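Local coordinates for protein putative beta-glucosidase (Bifidobacterium adolescentis, PDB 5WAB) that hydrolyses beta-glucosidic bonds as a family 3 glycoside hydrolase and probably also removes terminal alpha-L-arabinopyranose from ginsenoside Rb2, at residues A68-P73 and L471-A475; F340-R345 and F407-E412; N115-G119 and F419-L424; T365-R369 and G477-D482. All coordinates share one frame. Numbering follows the deposited sequence.

Contact 1 (A68-P73 and L471-A475)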
loop_
_atom_site.group_PDB
_atom_site.type_symbol
_atom_site.label_atom_id
_atom_site.label_comp_id
_atom_site.label_asym_id
_atom_site.label_seq_id
_atom_site.Cartn_x
_atom_site.Cartn_y
_atom_site.Cartn_z
ATOM N N ALA A 68 8.153 2.855 -20.529
ATOM C CA ALA A 68 8.288 1.776 -19.564
ATOM C C ALA A 68 6.910 1.197 -19.287
ATOM O O ALA A 68 5.885 1.797 -19.617
ATOM C CB ALA A 68 8.953 2.258 -18.270
ATOM N N THR A 69 6.897 0.019 -18.671
ATOM C CA THR A 69 5.641 -0.626 -18.316
ATOM C C THR A 69 5.009 0.081 -17.123
ATOM O O THR A 69 5.618 0.174 -16.052
ATOM C CB THR A 69 5.869 -2.100 -18.000
ATOM O OG1 THR A 69 6.407 -2.751 -19.158
ATOM C CG2 THR A 69 4.550 -2.768 -17.589
ATOM N N CYS A 70 3.792 0.583 -17.308
ATOM C CA CYS A 70 3.056 1.229 -16.227
ATOM C C CYS A 70 2.243 0.152 -15.520
ATOM O O CYS A 70 1.179 -0.253 -15.993
ATOM C CB CYS A 70 2.176 2.352 -16.766
ATOM S SG CYS A 70 1.241 3.261 -15.500
ATOM N N PHE A 71 2.746 -0.321 -14.389
ATOM C CA PHE A 71 2.019 -1.314 -13.618
ATOM C C PHE A 71 0.878 -0.651 -12.853
ATOM O O PHE A 71 0.872 0.569 -12.664
ATOM C CB PHE A 71 2.970 -2.025 -12.661
ATOM C CG PHE A 71 4.038 -2.811 -13.357
ATOM C CD1 PHE A 71 3.800 -4.107 -13.780
ATOM C CD2 PHE A 71 5.283 -2.254 -13.590
ATOM C CE1 PHE A 71 4.780 -4.831 -14.427
ATOM C CE2 PHE A 71 6.267 -2.972 -14.236
ATOM C CZ PHE A 71 6.014 -4.264 -14.655
ATOM N N PRO A 72 -0.107 -1.424 -12.403
ATOM C CA PRO A 72 -1.197 -0.830 -11.632
ATOM C C PRO A 72 -0.662 -0.186 -10.369
ATOM O O PRO A 72 0.182 -0.775 -9.676
ATOM C CB PRO A 72 -2.109 -2.028 -11.313
ATOM C CG PRO A 72 -1.256 -3.234 -11.515
ATOM C CD PRO A 72 -0.326 -2.865 -12.627
ATOM N N PRO A 73 -1.088 1.044 -10.071
ATOM C CA PRO A 73 -0.732 1.660 -8.791
ATOM C C PRO A 73 -1.168 0.799 -7.619
ATOM O O PRO A 73 -2.081 -0.021 -7.716
ATOM C CB PRO A 73 -1.485 2.992 -8.819
ATOM C CG PRO A 73 -1.577 3.316 -10.279
ATOM C CD PRO A 73 -1.761 1.993 -10.974
ATOM N N LEU A 471 -7.079 1.803 -10.101
ATOM C CA LEU A 471 -6.214 2.152 -11.221
ATOM C C LEU A 471 -5.464 0.895 -11.636
ATOM O O LEU A 471 -4.814 0.253 -10.806
ATOM C CB LEU A 471 -5.234 3.277 -10.853
ATOM C CG LEU A 471 -5.844 4.638 -10.485
ATOM C CD1 LEU A 471 -4.765 5.640 -10.081
ATOM C CD2 LEU A 471 -6.680 5.189 -11.629
ATOM N N LEU A 472 -5.553 0.549 -12.920
ATOM C CA LEU A 472 -5.123 -0.755 -13.407
ATOM C C LEU A 472 -3.791 -0.735 -14.144
ATOM O O LEU A 472 -3.259 -1.807 -14.446
ATOM C CB LEU A 472 -6.198 -1.345 -14.327
ATOM C CG LEU A 472 -7.544 -1.657 -13.671
ATOM C CD1 LEU A 472 -8.574 -2.012 -14.725
ATOM C CD2 LEU A 472 -7.401 -2.789 -12.671
ATOM N N GLY A 473 -3.244 0.435 -14.449
ATOM C CA GLY A 473 -2.023 0.502 -15.225
ATOM C C GLY A 473 -2.290 0.376 -16.714
ATOM O O GLY A 473 -3.425 0.458 -17.188
ATOM N N GLN A 474 -1.207 0.152 -17.462
ATOM C CA GLN A 474 -1.294 0.208 -18.918
ATOM C C GLN A 474 -2.077 -0.958 -19.515
ATOM O O GLN A 474 -2.495 -0.872 -20.675
ATOM C CB GLN A 474 0.104 0.248 -19.537
ATOM C CG GLN A 474 0.851 -1.074 -19.489
ATOM C CD GLN A 474 2.199 -0.995 -20.172
ATOM O OE1 GLN A 474 2.891 0.015 -20.079
ATOM N NE2 GLN A 474 2.572 -2.055 -20.881
ATOM N N ALA A 475 -2.277 -2.044 -18.768
ATOM C CA ALA A 475 -2.946 -3.232 -19.283
ATOM C C ALA A 475 -4.378 -3.378 -18.772
ATOM O O ALA A 475 -4.922 -4.489 -18.782
ATOM C CB ALA A 475 -2.133 -4.481 -18.947
#
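This buried contact joins the two main domains of a family 3 glycoside hydrolase. Residues 68-73 come from the TIM-barrel-like N-terminal domain, and 471-475 from the alpha/beta C-terminal domain. The two loops run nearly antiparallel. Gln-474 dominates the pairing. Its chi1 is p and its chi2 t, so the side chain stretches along the backbone of Thr-69 and Cys-70. Gln-474 pairs with both backbone polar atoms of Cys-70: its side-chain OE1 accepts from Cys-70 N (3.0 Å), and its backbone N donates to Cys-70 O (2.8 Å). Gln-474 NE2 is bound by Asp-305 and Thr-357, which fixes the amide orientation. Cys-70 CB is 4.0 Å from Gln-474 CB, and the side chain also touches Gln-347. Thr-69 takes the m rotamer, and its hydroxyl shares a hydrogen bond with Glu-96. Phe-71 turns away and packs on helices 83-99 and 301-313. Gly-473 sits at phi 82°, psi -167°, and a CB there would lie only 2.6 Å from Cys-70 O. Pro-72 CB lies against Leu-472 O at 3.3 Å. At the far end, Pro-73 CG meets Leu-471 CB at 3.7 Å.

Contact 2 (F340-R345 and F407-E412)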
loop_
_atom_site.group_PDB
_atom_site.type_symbol
_atom_site.label_atom_id
_atom_site.label_comp_id
_atom_site.label_asym_id
_atom_site.label_seq_id
_atom_site.Cartn_x
_atom_site.Cartn_y
_atom_site.Cartn_z
ATOM N N PHE A 340 -14.477 7.168 -19.657
ATOM C CA PHE A 340 -13.358 6.370 -19.168
ATOM C C PHE A 340 -13.088 5.169 -20.068
ATOM O O PHE A 340 -11.959 4.668 -20.112
ATOM C CB PHE A 340 -13.629 5.890 -17.740
ATOM C CG PHE A 340 -13.683 6.993 -16.720
ATOM C CD1 PHE A 340 -12.522 7.616 -16.293
ATOM C CD2 PHE A 340 -14.888 7.390 -16.172
ATOM C CE1 PHE A 340 -12.567 8.627 -15.346
ATOM C CE2 PHE A 340 -14.939 8.398 -15.226
ATOM C CZ PHE A 340 -13.777 9.018 -14.814
ATOM N N ALA A 341 -14.107 4.691 -20.785
ATOM C CA ALA A 341 -13.912 3.544 -21.664
ATOM C C ALA A 341 -13.094 3.899 -22.896
ATOM O O ALA A 341 -12.412 3.031 -23.454
ATOM C CB ALA A 341 -15.261 2.966 -22.076
ATOM N N ARG A 342 -13.156 5.150 -23.346
ATOM C CA ARG A 342 -12.347 5.599 -24.473
ATOM C C ARG A 342 -11.081 6.324 -24.040
ATOM O O ARG A 342 -10.025 6.126 -24.647
ATOM C CB ARG A 342 -13.180 6.480 -25.407
ATOM C CG ARG A 342 -12.421 6.970 -26.623
ATOM C CD ARG A 342 -13.319 7.770 -27.537
ATOM N NE ARG A 342 -14.116 8.758 -26.827
ATOM C CZ ARG A 342 -14.960 9.586 -27.431
ATOM N NH1 ARG A 342 -15.100 9.533 -28.748
ATOM N NH2 ARG A 342 -15.660 10.464 -26.725
ATOM N N THR A 343 -11.156 7.155 -22.999
ATOM C CA THR A 343 -9.992 7.844 -22.451
ATOM C C THR A 343 -9.748 7.297 -21.053
ATOM O O THR A 343 -10.284 7.827 -20.069
ATOM C CB THR A 343 -10.202 9.359 -22.409
ATOM O OG1 THR A 343 -10.669 9.814 -23.686
ATOM C CG2 THR A 343 -8.895 10.063 -22.061
ATOM N N PRO A 344 -8.961 6.234 -20.909
ATOM C CA PRO A 344 -8.869 5.559 -19.613
ATOM C C PRO A 344 -8.079 6.367 -18.600
ATOM O O PRO A 344 -7.137 7.089 -18.936
ATOM C CB PRO A 344 -8.151 4.247 -19.950
ATOM C CG PRO A 344 -7.346 4.577 -21.154
ATOM C CD PRO A 344 -8.174 5.549 -21.948
ATOM N N ARG A 345 -8.483 6.238 -17.341
ATOM C CA ARG A 345 -7.710 6.717 -16.204
ATOM C C ARG A 345 -7.101 5.500 -15.520
ATOM O O ARG A 345 -7.820 4.693 -14.921
ATOM C CB ARG A 345 -8.559 7.535 -15.235
ATOM C CG ARG A 345 -7.776 7.912 -13.994
ATOM C CD ARG A 345 -8.211 9.227 -13.391
ATOM N NE ARG A 345 -7.279 9.647 -12.349
ATOM C CZ ARG A 345 -7.279 9.168 -11.108
ATOM N NH1 ARG A 345 -8.163 8.250 -10.747
ATOM N NH2 ARG A 345 -6.392 9.603 -10.227
ATOM N N PHE A 407 -18.877 3.180 -17.279
ATOM C CA PHE A 407 -17.574 3.411 -16.661
ATOM C C PHE A 407 -17.583 4.779 -15.988
ATOM O O PHE A 407 -17.627 5.814 -16.662
ATOM C CB PHE A 407 -16.465 3.298 -17.703
ATOM C CG PHE A 407 -16.214 1.888 -18.159
ATOM C CD1 PHE A 407 -17.115 1.245 -18.996
ATOM C CD2 PHE A 407 -15.083 1.207 -17.756
ATOM C CE1 PHE A 407 -16.894 -0.049 -19.420
ATOM C CE2 PHE A 407 -14.853 -0.093 -18.179
ATOM C CZ PHE A 407 -15.759 -0.718 -19.008
ATOM N N LEU A 408 -17.548 4.779 -14.662
ATOM C CA LEU A 408 -17.603 5.988 -13.858
ATOM C C LEU A 408 -16.342 6.101 -13.004
ATOM O O LEU A 408 -15.505 5.192 -12.958
ATOM C CB LEU A 408 -18.854 5.975 -12.984
ATOM C CG LEU A 408 -20.130 5.624 -13.750
ATOM C CD1 LEU A 408 -21.319 5.454 -12.805
ATOM C CD2 LEU A 408 -20.409 6.681 -14.813
ATOM N N GLY A 409 -16.220 7.216 -12.299
ATOM C CA GLY A 409 -15.101 7.379 -11.406
ATOM C C GLY A 409 -14.608 8.810 -11.381
ATOM O O GLY A 409 -15.311 9.740 -11.775
ATOM N N LEU A 410 -13.372 8.962 -10.902
ATOM C CA LEU A 410 -12.784 10.269 -10.659
ATOM C C LEU A 410 -11.927 10.682 -11.842
ATOM O O LEU A 410 -11.032 9.919 -12.233
ATOM C CB LEU A 410 -11.934 10.229 -9.397
ATOM C CG LEU A 410 -12.621 9.754 -8.122
ATOM C CD1 LEU A 410 -11.610 9.698 -6.982
ATOM C CD2 LEU A 410 -13.780 10.665 -7.778
ATOM N N PRO A 411 -12.166 11.835 -12.457
ATOM C CA PRO A 411 -11.202 12.369 -13.421
ATOM C C PRO A 411 -9.950 12.831 -12.694
ATOM O O PRO A 411 -9.911 12.917 -11.466
ATOM C CB PRO A 411 -11.942 13.542 -14.070
ATOM C CG PRO A 411 -13.364 13.385 -13.665
ATOM C CD PRO A 411 -13.351 12.696 -12.345
ATOM N N GLU A 412 -8.912 13.140 -13.476
ATOM C CA GLU A 412 -7.623 13.486 -12.880
ATOM C C GLU A 412 -7.726 14.716 -11.981
ATOM O O GLU A 412 -7.079 14.776 -10.927
ATOM C CB GLU A 412 -6.576 13.709 -13.971
ATOM C CG GLU A 412 -6.007 12.435 -14.569
ATOM C CD GLU A 412 -4.743 12.691 -15.372
ATOM O OE1 GLU A 412 -4.413 13.873 -15.607
ATOM O OE2 GLU A 412 -4.080 11.710 -15.771
#
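Phe-340 fits its ring against the backbone of Phe-407 to Pro-411. With chi1 in the m well, the ring reaches along the end of strand 403-409. Phe-340 CD2 is 3.2 Å from Phe-407 O, which lies near the ring plane. Phe-340 CE2 is 3.4 Å from Gly-409 N, and CE1 is 3.7 Å from Leu-410 O. Near the base of the side chain, Phe-340 CB touches Phe-407 CB at 3.8 Å. Next to it, Ala-341 CB sits over one face of the Phe-407 ring, 4.3 Å from its centroid, as a CH-pi contact. The Phe-407 ring also meets that of Phe-362, with the planes at about 45°.

Both segments belong to the C-terminal alpha/beta domain. Strands 334-337 and 403-409 are parallel neighbours in its mixed sheet. Residues 340-345 follow the first strand, and 410-412 leave the second, so the contact lies where the chain leaves two adjacent strands. No hydrogen bond links the segments, and the fit is one of packing. Gly-409 adopts phi 144°, psi -161°, where a CB would press on the carbonyl O of Leu-408. Its amide N is held by Gln-430.

Arg-345 closes the other end. Its CD is 3.1 Å from Leu-410 O, and its NE is 3.8 Å from Glu-412 CG. Its NH1 forms a salt bridge with Glu-415.

Contact 3 (N115-G119 and F419-L424)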
loop_
_atom_site.group_PDB
_atom_site.type_symbol
_atom_site.label_atom_id
_atom_site.label_comp_id
_atom_site.label_asym_id
_atom_site.label_seq_id
_atom_site.Cartn_x
_atom_site.Cartn_y
_atom_site.Cartn_z
ATOM N N ASN A 115 -6.705 8.214 6.505
ATOM C CA ASN A 115 -7.956 8.763 6.022
ATOM C C ASN A 115 -7.998 8.607 4.505
ATOM O O ASN A 115 -7.024 8.968 3.820
ATOM C CB ASN A 115 -8.088 10.229 6.425
ATOM C CG ASN A 115 -9.422 10.816 6.041
ATOM O OD1 ASN A 115 -9.743 10.939 4.862
ATOM N ND2 ASN A 115 -10.212 11.182 7.040
ATOM N N PRO A 116 -9.094 8.089 3.944
ATOM C CA PRO A 116 -9.133 7.827 2.497
ATOM C C PRO A 116 -9.045 9.077 1.644
ATOM O O PRO A 116 -8.862 8.955 0.429
ATOM C CB PRO A 116 -10.482 7.119 2.306
ATOM C CG PRO A 116 -11.311 7.584 3.444
ATOM C CD PRO A 116 -10.373 7.766 4.601
ATOM N N LEU A 117 -9.181 10.267 2.232
ATOM C CA LEU A 117 -9.029 11.514 1.493
ATOM C C LEU A 117 -7.575 11.860 1.209
ATOM O O LEU A 117 -7.319 12.835 0.494
ATOM C CB LEU A 117 -9.674 12.670 2.257
ATOM C CG LEU A 117 -11.190 12.648 2.446
ATOM C CD1 LEU A 117 -11.602 13.866 3.251
ATOM C CD2 LEU A 117 -11.925 12.605 1.107
ATOM N N GLY A 118 -6.628 11.111 1.765
ATOM C CA GLY A 118 -5.217 11.377 1.549
ATOM C C GLY A 118 -4.827 11.392 0.085
ATOM O O GLY A 118 -5.115 10.446 -0.650
ATOM N N GLY A 119 -4.159 12.463 -0.344
ATOM C CA GLY A 119 -3.879 12.650 -1.758
ATOM C C GLY A 119 -2.998 11.578 -2.375
ATOM O O GLY A 119 -3.078 11.331 -3.580
ATOM N N PHE A 419 -2.664 17.447 -3.382
ATOM C CA PHE A 419 -3.850 17.855 -2.648
ATOM C C PHE A 419 -4.560 16.637 -2.079
ATOM O O PHE A 419 -4.545 15.557 -2.671
ATOM C CB PHE A 419 -4.804 18.642 -3.553
ATOM C CG PHE A 419 -4.317 20.021 -3.879
ATOM C CD1 PHE A 419 -4.233 20.992 -2.892
ATOM C CD2 PHE A 419 -3.901 20.339 -5.162
ATOM C CE1 PHE A 419 -3.774 22.264 -3.185
ATOM C CE2 PHE A 419 -3.438 21.608 -5.463
ATOM C CZ PHE A 419 -3.373 22.572 -4.472
ATOM N N ASP A 420 -5.182 16.822 -0.924
ATOM C CA ASP A 420 -6.104 15.838 -0.382
ATOM C C ASP A 420 -7.503 16.102 -0.923
ATOM O O ASP A 420 -7.899 17.252 -1.128
ATOM C CB ASP A 420 -6.116 15.889 1.148
ATOM C CG ASP A 420 -4.751 15.616 1.757
ATOM O OD1 ASP A 420 -4.041 14.711 1.264
ATOM O OD2 ASP A 420 -4.396 16.301 2.736
ATOM N N ARG A 421 -8.258 15.029 -1.144
ATOM C CA ARG A 421 -9.649 15.187 -1.544
ATOM C C ARG A 421 -10.453 15.835 -0.421
ATOM O O ARG A 421 -10.080 15.803 0.754
ATOM C CB ARG A 421 -10.252 13.830 -1.919
ATOM C CG ARG A 421 -9.861 13.352 -3.303
ATOM C CD ARG A 421 -9.911 11.842 -3.399
ATOM N NE ARG A 421 -11.254 11.286 -3.385
ATOM C CZ ARG A 421 -11.571 10.142 -2.786
ATOM N NH1 ARG A 421 -10.645 9.455 -2.127
ATOM N NH2 ARG A 421 -12.817 9.692 -2.833
ATOM N N GLU A 422 -11.561 16.459 -0.804
ATOM C CA GLU A 422 -12.499 17.013 0.158
ATOM C C GLU A 422 -13.837 16.294 0.167
ATOM O O GLU A 422 -14.688 16.614 1.005
ATOM C CB GLU A 422 -12.704 18.513 -0.108
ATOM C CG GLU A 422 -11.479 19.337 0.260
ATOM C CD GLU A 422 -11.660 20.816 0.010
ATOM O OE1 GLU A 422 -12.624 21.188 -0.689
ATOM O OE2 GLU A 422 -10.842 21.606 0.525
ATOM N N THR A 423 -14.046 15.351 -0.747
ATOM C CA THR A 423 -15.252 14.540 -0.775
ATOM C C THR A 423 -14.885 13.145 -1.250
ATOM O O THR A 423 -13.907 12.960 -1.980
ATOM C CB THR A 423 -16.324 15.139 -1.694
ATOM O OG1 THR A 423 -17.487 14.299 -1.691
ATOM C CG2 THR A 423 -15.792 15.264 -3.117
ATOM N N LEU A 424 -15.687 12.166 -0.835
ATOM C CA LEU A 424 -15.543 10.806 -1.334
ATOM C C LEU A 424 -16.361 10.559 -2.595
ATOM O O LEU A 424 -16.105 9.575 -3.297
ATOM C CB LEU A 424 -15.935 9.788 -0.249
ATOM C CG LEU A 424 -14.990 9.692 0.949
ATOM C CD1 LEU A 424 -15.476 8.685 1.976
ATOM C CD2 LEU A 424 -13.589 9.344 0.475
#
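Two hydrogen bonds link these loops. Arg-421 N donates to Leu-117 O at 2.9 Å, and Gly-119 N donates to Asp-420 OD1 at 2.8 Å. A CA-H...O contact lies beside them, with Gly-119 CA 3.1 Å from Phe-419 O. A CB on Gly-119 would come within 2.2 Å of that oxygen, so a side chain would not fit here.

Bonds within residues 115-119 shape the loop. Asn-115 to Gly-118 form a type I beta turn, with Gly-118 N bonded to Asn-115 O at 3.0 Å. Asn-115 OD1 also accepts from Leu-117 N at 2.8 Å, which makes an Asx turn.

Apolar packing centres on Leu-117. Its CD2 is 3.7 Å from Leu-424 CD2 and 3.7 Å from Arg-421 CB. Pro-116 CG adds a looser touch to Leu-424 CD2 at 4.1 Å.

The charged side chains have further partners. Asp-420 also binds Thr-162 and the backbone of Glu-161, while Arg-421 bonds to Val-453 O.

The loops come from the TIM-barrel-like and C-terminal domains, and in this family the active-site pocket lies between these domains. Asp-420 bonds to two separate loops of the N-terminal domain, so one carboxylate ties both of them to the C-terminal domain.

Contact 4 (T365-R369 and G477-D482)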
loop_
_atom_site.group_PDB
_atom_site.type_symbol
_atom_site.label_atom_id
_atom_site.label_comp_id
_atom_site.label_asym_id
_atom_site.label_seq_id
_atom_site.Cartn_x
_atom_site.Cartn_y
_atom_site.Cartn_z
ATOM N N THR A 365 -10.130 -2.614 -26.910
ATOM C CA THR A 365 -9.996 -4.029 -26.577
ATOM C C THR A 365 -11.188 -4.816 -27.101
ATOM O O THR A 365 -11.022 -5.869 -27.727
ATOM C CB THR A 365 -9.848 -4.218 -25.064
ATOM O OG1 THR A 365 -8.659 -3.564 -24.605
ATOM C CG2 THR A 365 -9.750 -5.695 -24.724
ATOM N N LEU A 366 -12.400 -4.308 -26.881
ATOM C CA LEU A 366 -13.578 -4.988 -27.409
ATOM C C LEU A 366 -13.580 -4.978 -28.932
ATOM O O LEU A 366 -13.982 -5.962 -29.563
ATOM C CB LEU A 366 -14.851 -4.349 -26.865
ATOM C CG LEU A 366 -15.053 -4.488 -25.356
ATOM C CD1 LEU A 366 -16.470 -4.096 -24.988
ATOM C CD2 LEU A 366 -14.725 -5.897 -24.880
ATOM N N ALA A 367 -13.146 -3.870 -29.538
ATOM C CA ALA A 367 -13.075 -3.803 -30.996
ATOM C C ALA A 367 -12.107 -4.841 -31.552
ATOM O O ALA A 367 -12.440 -5.583 -32.482
ATOM C CB ALA A 367 -12.667 -2.396 -31.431
ATOM N N ALA A 368 -10.901 -4.918 -30.982
ATOM C CA ALA A 368 -9.913 -5.882 -31.451
ATOM C C ALA A 368 -10.324 -7.325 -31.180
ATOM O O ALA A 368 -9.735 -8.241 -31.760
ATOM C CB ALA A 368 -8.555 -5.598 -30.807
ATOM N N ARG A 369 -11.311 -7.549 -30.316
ATOM C CA ARG A 369 -11.775 -8.889 -29.990
ATOM C C ARG A 369 -13.048 -9.274 -30.733
ATOM O O ARG A 369 -13.616 -10.335 -30.458
ATOM C CB ARG A 369 -12.000 -9.018 -28.482
ATOM C CG ARG A 369 -10.732 -8.962 -27.654
ATOM C CD ARG A 369 -11.014 -9.318 -26.204
ATOM N NE ARG A 369 -9.800 -9.296 -25.391
ATOM C CZ ARG A 369 -9.691 -9.851 -24.187
ATOM N NH1 ARG A 369 -10.725 -10.484 -23.646
ATOM N NH2 ARG A 369 -8.544 -9.776 -23.524
ATOM N N GLY A 477 -7.220 -2.371 -20.081
ATOM C CA GLY A 477 -8.143 -2.719 -21.138
ATOM C C GLY A 477 -8.381 -4.210 -21.273
ATOM O O GLY A 477 -9.494 -4.707 -21.059
ATOM N N PRO A 478 -7.334 -4.957 -21.635
ATOM C CA PRO A 478 -7.488 -6.418 -21.738
ATOM C C PRO A 478 -7.941 -7.069 -20.443
ATOM O O PRO A 478 -8.726 -8.024 -20.477
ATOM C CB PRO A 478 -6.086 -6.886 -22.149
ATOM C CG PRO A 478 -5.477 -5.703 -22.820
ATOM C CD PRO A 478 -6.005 -4.510 -22.083
ATOM N N ALA A 479 -7.471 -6.570 -19.297
ATOM C CA ALA A 479 -7.844 -7.175 -18.023
ATOM C C ALA A 479 -9.335 -7.022 -17.755
ATOM O O ALA A 479 -9.980 -7.947 -17.250
ATOM C CB ALA A 479 -7.028 -6.550 -16.896
ATOM N N LEU A 480 -9.894 -5.854 -18.076
ATOM C CA LEU A 480 -11.324 -5.636 -17.888
ATOM C C LEU A 480 -12.143 -6.573 -18.767
ATOM O O LEU A 480 -13.164 -7.118 -18.328
ATOM C CB LEU A 480 -11.667 -4.176 -18.187
ATOM C CG LEU A 480 -11.216 -3.143 -17.147
ATOM C CD1 LEU A 480 -11.371 -1.726 -17.693
ATOM C CD2 LEU A 480 -11.977 -3.315 -15.839
ATOM N N ALA A 481 -11.706 -6.782 -20.010
ATOM C CA ALA A 481 -12.427 -7.682 -20.901
ATOM C C ALA A 481 -12.429 -9.106 -20.364
ATOM O O ALA A 481 -13.454 -9.798 -20.417
ATOM C CB ALA A 481 -11.811 -7.638 -22.299
ATOM N N ASP A 482 -11.292 -9.555 -19.826
ATOM C CA ASP A 482 -11.189 -10.920 -19.315
ATOM C C ASP A 482 -12.087 -11.141 -18.103
ATOM O O ASP A 482 -12.674 -12.218 -17.947
ATOM C CB ASP A 482 -9.734 -11.231 -18.966
ATOM C CG ASP A 482 -8.853 -11.352 -20.190
ATOM O OD1 ASP A 482 -9.385 -11.285 -21.319
ATOM O OD2 ASP A 482 -7.625 -11.505 -20.021
#
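Two helices of the C-terminal alpha/beta domain meet here, 362-368 and 476-484. Thr-365 starts the contact. Its OG1 is 3.4 Å from Gly-477 C, and its CG2 is 3.7 Å from Ala-481 CB. The hydroxyl hydrogen-bonds to Ser-361 O, four residues earlier. Gly-477 lets the helices come close: a CB there would fall 2.8 Å from Thr-365 OG1. Leu-366 makes a lighter contact, with CD2 4.3 Å from Ala-481 CB, and it also packs on Phe-485. Arg-369, just past the helix, reaches over to helix 476-484. Ala-481 CB lies over one face of its guanidinium group, 3.3 Å from Arg-369 NH1. Arg-369 NH2 is 4.0 Å from Pro-478 CB. The tip forms a salt bridge in which Arg-369 NH1 and NH2 both donate to one oxygen, Asp-482 OD1, each at 2.8 Å.

In the fold
Contacts 1 and 3 join the N-terminal and C-terminal domains, while contacts 2 and 4 lie within the C-terminal domain. Contact 1 is wholly buried and contact 2 nearly so. Contacts 3 and 4 are partly exposed. The interdomain pair relies on hydrogen bonds to backbone atoms. Contact 2 has none and works by packing, and contact 4 adds a salt bridge at its exposed edge. Contact 2 touches the other three, through Arg-345 to Leu-471, Leu-410 to Arg-421 and Phe-407 to Leu-480. Contacts 1 and 4 use the loop and helix that follow strand 465-468. Contacts 3 and 4 do not touch, their nearest atoms being about 18 Å apart.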